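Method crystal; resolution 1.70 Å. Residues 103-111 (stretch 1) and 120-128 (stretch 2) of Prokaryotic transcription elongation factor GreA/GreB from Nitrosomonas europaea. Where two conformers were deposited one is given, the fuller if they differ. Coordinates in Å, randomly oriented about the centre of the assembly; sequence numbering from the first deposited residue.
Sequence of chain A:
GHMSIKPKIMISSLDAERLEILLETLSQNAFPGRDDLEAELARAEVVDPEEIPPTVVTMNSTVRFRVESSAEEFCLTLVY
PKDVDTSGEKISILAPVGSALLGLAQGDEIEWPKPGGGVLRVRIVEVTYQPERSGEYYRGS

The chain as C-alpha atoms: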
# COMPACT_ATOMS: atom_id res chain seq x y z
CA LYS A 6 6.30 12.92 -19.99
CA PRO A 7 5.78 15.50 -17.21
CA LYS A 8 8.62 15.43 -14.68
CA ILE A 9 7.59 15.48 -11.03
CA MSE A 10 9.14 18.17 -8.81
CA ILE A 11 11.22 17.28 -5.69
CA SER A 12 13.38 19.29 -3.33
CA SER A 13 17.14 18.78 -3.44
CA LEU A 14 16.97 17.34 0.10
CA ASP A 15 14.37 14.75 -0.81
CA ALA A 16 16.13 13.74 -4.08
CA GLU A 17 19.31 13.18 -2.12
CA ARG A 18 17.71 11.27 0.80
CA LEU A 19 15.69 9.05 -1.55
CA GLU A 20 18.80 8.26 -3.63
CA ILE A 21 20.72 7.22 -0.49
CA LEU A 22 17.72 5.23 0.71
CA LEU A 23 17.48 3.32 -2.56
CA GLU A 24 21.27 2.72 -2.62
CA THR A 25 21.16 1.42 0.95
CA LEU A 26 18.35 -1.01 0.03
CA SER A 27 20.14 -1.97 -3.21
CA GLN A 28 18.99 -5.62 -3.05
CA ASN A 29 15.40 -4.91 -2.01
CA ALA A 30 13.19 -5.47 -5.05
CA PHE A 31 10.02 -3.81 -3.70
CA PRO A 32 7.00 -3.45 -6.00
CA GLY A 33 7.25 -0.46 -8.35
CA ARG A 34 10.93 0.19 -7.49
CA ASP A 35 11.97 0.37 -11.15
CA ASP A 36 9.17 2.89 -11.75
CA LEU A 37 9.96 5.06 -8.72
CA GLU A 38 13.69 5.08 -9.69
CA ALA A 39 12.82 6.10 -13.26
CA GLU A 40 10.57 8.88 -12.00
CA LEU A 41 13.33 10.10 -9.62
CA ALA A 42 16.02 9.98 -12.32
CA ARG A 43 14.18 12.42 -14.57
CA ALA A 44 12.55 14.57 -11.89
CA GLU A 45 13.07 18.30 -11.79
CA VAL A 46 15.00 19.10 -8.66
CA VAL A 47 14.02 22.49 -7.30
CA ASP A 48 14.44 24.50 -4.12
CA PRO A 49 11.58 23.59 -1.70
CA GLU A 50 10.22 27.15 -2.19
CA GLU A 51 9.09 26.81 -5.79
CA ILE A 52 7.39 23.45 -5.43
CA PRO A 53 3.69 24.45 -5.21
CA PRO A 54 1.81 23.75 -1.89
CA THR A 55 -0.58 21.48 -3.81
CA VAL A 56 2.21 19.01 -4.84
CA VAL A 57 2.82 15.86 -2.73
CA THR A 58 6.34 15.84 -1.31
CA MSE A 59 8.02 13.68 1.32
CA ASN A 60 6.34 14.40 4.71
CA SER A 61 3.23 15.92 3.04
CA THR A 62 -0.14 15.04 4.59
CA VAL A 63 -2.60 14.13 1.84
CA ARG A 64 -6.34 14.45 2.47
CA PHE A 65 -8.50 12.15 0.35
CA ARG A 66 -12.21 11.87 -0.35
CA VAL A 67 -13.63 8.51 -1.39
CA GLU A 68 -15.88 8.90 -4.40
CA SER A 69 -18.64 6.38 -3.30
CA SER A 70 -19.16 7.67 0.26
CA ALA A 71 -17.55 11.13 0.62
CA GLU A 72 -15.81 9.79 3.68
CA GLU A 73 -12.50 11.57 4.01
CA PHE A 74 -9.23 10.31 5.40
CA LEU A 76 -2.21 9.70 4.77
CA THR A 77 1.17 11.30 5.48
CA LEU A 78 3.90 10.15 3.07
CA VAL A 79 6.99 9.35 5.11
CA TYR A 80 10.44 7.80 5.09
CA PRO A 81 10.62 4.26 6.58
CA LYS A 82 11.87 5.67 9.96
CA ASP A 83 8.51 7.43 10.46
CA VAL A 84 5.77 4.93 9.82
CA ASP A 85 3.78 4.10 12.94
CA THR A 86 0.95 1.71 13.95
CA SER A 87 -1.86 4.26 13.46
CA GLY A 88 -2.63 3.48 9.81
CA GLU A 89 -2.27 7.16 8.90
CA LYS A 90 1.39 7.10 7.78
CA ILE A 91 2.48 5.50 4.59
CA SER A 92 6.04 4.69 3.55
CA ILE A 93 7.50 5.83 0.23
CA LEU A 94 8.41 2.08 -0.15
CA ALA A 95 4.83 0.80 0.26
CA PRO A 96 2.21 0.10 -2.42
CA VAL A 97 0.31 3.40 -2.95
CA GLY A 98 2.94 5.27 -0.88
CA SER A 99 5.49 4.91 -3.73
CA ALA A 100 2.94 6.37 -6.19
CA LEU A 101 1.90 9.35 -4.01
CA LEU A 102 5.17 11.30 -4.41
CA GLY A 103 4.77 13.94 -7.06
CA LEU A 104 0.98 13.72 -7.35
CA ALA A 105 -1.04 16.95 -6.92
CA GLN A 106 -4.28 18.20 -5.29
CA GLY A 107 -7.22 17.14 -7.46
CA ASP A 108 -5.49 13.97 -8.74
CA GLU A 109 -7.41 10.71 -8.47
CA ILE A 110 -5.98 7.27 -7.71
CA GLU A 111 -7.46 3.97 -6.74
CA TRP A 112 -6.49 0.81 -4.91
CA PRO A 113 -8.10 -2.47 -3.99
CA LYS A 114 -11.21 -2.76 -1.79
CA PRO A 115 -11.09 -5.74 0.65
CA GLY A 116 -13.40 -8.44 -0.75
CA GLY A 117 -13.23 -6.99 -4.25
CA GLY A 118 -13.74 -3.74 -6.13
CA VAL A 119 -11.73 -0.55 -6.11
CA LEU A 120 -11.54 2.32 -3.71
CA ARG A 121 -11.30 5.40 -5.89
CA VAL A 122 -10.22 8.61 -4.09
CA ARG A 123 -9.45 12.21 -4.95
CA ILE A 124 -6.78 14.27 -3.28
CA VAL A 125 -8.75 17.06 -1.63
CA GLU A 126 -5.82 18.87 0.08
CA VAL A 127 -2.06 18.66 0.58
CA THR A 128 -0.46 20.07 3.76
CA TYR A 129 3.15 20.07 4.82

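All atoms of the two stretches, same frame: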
# COMPACT_ATOMS: atom_id res chain seq x y z
N GLY A 103 4.87 13.24 -5.78
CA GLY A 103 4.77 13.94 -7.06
C GLY A 103 3.36 14.15 -7.58
O GLY A 103 3.15 14.94 -8.53
N LEU A 104 2.38 13.48 -6.98
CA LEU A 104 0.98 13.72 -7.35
C LEU A 104 0.58 15.13 -6.87
O LEU A 104 1.34 15.80 -6.12
CB LEU A 104 0.06 12.67 -6.72
CG LEU A 104 0.28 11.27 -7.27
CD1 LEU A 104 -0.89 10.42 -6.68
CD2 LEU A 104 0.27 11.27 -8.77
N ALA A 105 -0.58 15.61 -7.32
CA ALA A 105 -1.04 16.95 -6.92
C ALA A 105 -2.51 16.96 -6.47
O ALA A 105 -3.26 16.05 -6.81
CB ALA A 105 -0.85 17.91 -8.07
N GLN A 106 -2.89 17.98 -5.69
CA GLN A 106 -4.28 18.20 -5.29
C GLN A 106 -5.18 18.08 -6.52
O GLN A 106 -4.86 18.61 -7.61
CB GLN A 106 -4.43 19.60 -4.64
CG GLN A 106 -5.76 19.85 -3.90
CD GLN A 106 -6.92 20.25 -4.84
OE1 GLN A 106 -6.68 20.66 -5.98
NE2 GLN A 106 -8.16 20.11 -4.37
N GLY A 107 -6.29 17.37 -6.37
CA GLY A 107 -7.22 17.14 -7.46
C GLY A 107 -7.02 15.81 -8.18
O GLY A 107 -7.96 15.35 -8.85
N ASP A 108 -5.82 15.21 -8.05
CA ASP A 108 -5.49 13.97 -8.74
C ASP A 108 -6.31 12.84 -8.13
O ASP A 108 -6.63 12.86 -6.93
CB ASP A 108 -4.01 13.61 -8.64
CG ASP A 108 -3.15 14.40 -9.58
OD1 ASP A 108 -3.72 15.14 -10.43
OD2 ASP A 108 -1.90 14.32 -9.45
N GLU A 109 -6.68 11.89 -8.97
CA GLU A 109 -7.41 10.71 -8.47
C GLU A 109 -6.56 9.43 -8.60
O GLU A 109 -5.83 9.24 -9.58
CB GLU A 109 -8.77 10.59 -9.21
CG GLU A 109 -9.71 11.74 -8.78
CD GLU A 109 -11.04 11.83 -9.56
OE1 GLU A 109 -11.22 11.16 -10.60
OE2 GLU A 109 -11.91 12.59 -9.07
N ILE A 110 -6.65 8.56 -7.60
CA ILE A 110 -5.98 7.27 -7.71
C ILE A 110 -6.92 6.27 -7.11
O ILE A 110 -7.94 6.65 -6.50
CB ILE A 110 -4.59 7.21 -6.99
CG1 ILE A 110 -4.69 7.66 -5.55
CG2 ILE A 110 -3.53 8.01 -7.79
CD1 ILE A 110 -3.28 7.47 -4.81
N GLU A 111 -6.60 5.00 -7.27
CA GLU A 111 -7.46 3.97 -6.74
C GLU A 111 -6.63 2.77 -6.28
O GLU A 111 -5.51 2.53 -6.77
CB GLU A 111 -8.55 3.58 -7.77
CG GLU A 111 -8.01 2.89 -8.98
CD GLU A 111 -9.06 2.70 -10.07
OE1 GLU A 111 -10.04 3.50 -10.18
OE2 GLU A 111 -8.85 1.75 -10.82
N LEU A 120 -11.31 1.10 -4.44
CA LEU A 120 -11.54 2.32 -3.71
C LEU A 120 -10.95 3.41 -4.57
O LEU A 120 -9.73 3.47 -4.76
CB LEU A 120 -10.82 2.27 -2.37
CG LEU A 120 -10.96 3.57 -1.57
CD1 LEU A 120 -12.45 3.77 -1.18
CD2 LEU A 120 -10.10 3.51 -0.36
N ARG A 121 -11.80 4.28 -5.09
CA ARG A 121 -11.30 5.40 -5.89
C ARG A 121 -11.41 6.74 -5.09
O ARG A 121 -12.49 7.09 -4.60
CB ARG A 121 -12.07 5.54 -7.21
CG ARG A 121 -11.47 6.63 -8.14
CD ARG A 121 -12.08 6.53 -9.54
NE ARG A 121 -11.52 7.51 -10.47
CZ ARG A 121 -10.33 7.42 -11.07
NH1 ARG A 121 -9.52 6.38 -10.85
NH2 ARG A 121 -9.93 8.42 -11.86
N VAL A 122 -10.30 7.45 -4.98
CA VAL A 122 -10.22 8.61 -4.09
C VAL A 122 -9.67 9.81 -4.85
O VAL A 122 -8.93 9.64 -5.83
CB VAL A 122 -9.35 8.35 -2.84
CG1 VAL A 122 -10.01 7.27 -1.94
CG2 VAL A 122 -7.88 7.92 -3.22
N ARG A 123 -10.04 11.01 -4.39
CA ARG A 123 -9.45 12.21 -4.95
C ARG A 123 -8.68 12.91 -3.86
O ARG A 123 -9.12 12.97 -2.72
CB ARG A 123 -10.56 13.14 -5.45
CG ARG A 123 -10.06 14.46 -6.04
CD ARG A 123 -11.25 15.40 -6.31
NE ARG A 123 -12.16 14.83 -7.31
CZ ARG A 123 -13.34 15.36 -7.63
NH1 ARG A 123 -13.76 16.46 -7.00
NH2 ARG A 123 -14.11 14.79 -8.56
N ILE A 124 -7.54 13.49 -4.23
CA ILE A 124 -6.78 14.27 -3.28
C ILE A 124 -7.46 15.61 -3.10
O ILE A 124 -7.54 16.41 -4.05
CB ILE A 124 -5.32 14.49 -3.74
CG1 ILE A 124 -4.57 13.13 -3.82
CG2 ILE A 124 -4.63 15.52 -2.78
CD1 ILE A 124 -3.21 13.21 -4.46
N VAL A 125 -7.97 15.85 -1.89
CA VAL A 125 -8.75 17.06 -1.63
C VAL A 125 -7.86 18.21 -1.14
O VAL A 125 -8.17 19.41 -1.41
CB VAL A 125 -9.98 16.79 -0.70
CG1 VAL A 125 -10.94 15.85 -1.36
CG2 VAL A 125 -9.59 16.28 0.61
N GLU A 126 -6.74 17.87 -0.50
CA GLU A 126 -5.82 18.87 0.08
C GLU A 126 -4.47 18.25 0.36
O GLU A 126 -4.37 17.07 0.68
CB GLU A 126 -6.39 19.39 1.41
CG GLU A 126 -5.66 20.62 1.98
CD GLU A 126 -6.32 21.23 3.18
OE1 GLU A 126 -7.34 20.70 3.69
OE2 GLU A 126 -5.79 22.26 3.65
N VAL A 127 -3.43 19.07 0.23
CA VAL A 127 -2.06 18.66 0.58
C VAL A 127 -1.56 19.67 1.62
O VAL A 127 -1.75 20.86 1.45
CB VAL A 127 -1.19 18.70 -0.68
CG1 VAL A 127 0.25 18.37 -0.33
CG2 VAL A 127 -1.72 17.69 -1.73
N THR A 128 -0.95 19.19 2.70
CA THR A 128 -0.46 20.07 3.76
C THR A 128 0.91 19.58 4.20
O THR A 128 1.16 18.39 4.27
CB THR A 128 -1.41 20.06 4.96
OG1 THR A 128 -1.61 18.71 5.37
CG2 THR A 128 -2.76 20.67 4.59

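The most distinctive feature of this contact is a charged ladder on one face of the sheet, in which two glutamates of the first stretch alternate with two arginines of the second. E109 uses both carboxylate oxygens: OE2 accepts from R123 NE at 2.9 Å, with an N-H...O angle of 158°, and OE1 forms a longer salt bridge to R121 NH2 at 3.3 Å and 135°. R121 in turn reaches E111, its NH1 lying 3.0 Å from E111 OE1. That oxygen sits at the edge of the R121 guanidinium, near its plane, whereas E109 CB lies over one face of the group.

The backbone register explains this arrangement. E109 pairs with R123 and E111 with R121, both as antiparallel non-hydrogen-bonded pairs, with CA atoms 4.3 and 4.2 Å apart, so all four side chains leave the same face. Between them, I110 and V122 form the hydrogen-bonded pair: V122 N to I110 O is 2.9 Å and nearly linear at 178°, and I110 N to V122 O is 3.1 Å at 150°. Their side chains occupy the other face, where I110 CG1 packs 4.0 Å from V122 CG2.

Before the strand, a type II turn from A105 to D108 is closed by D108 N to A105 O at 3.0 Å and braced by A105 N to D108 OD2 at 2.8 Å. G107, at phi/psi 97/-21, adopts a conformation that would jam a CB against the preceding carbonyl oxygen. The turn is anchored to the second stretch by G107 N to I124 O at 2.8 Å and by I124 N to D108 O at 2.9 Å. I124 points toward the turn, and its CD1 lies 4.0 Å from L104 CB. Q106 NE2 adds a hydrogen bond to V125 O, 3.0 Å at 164°.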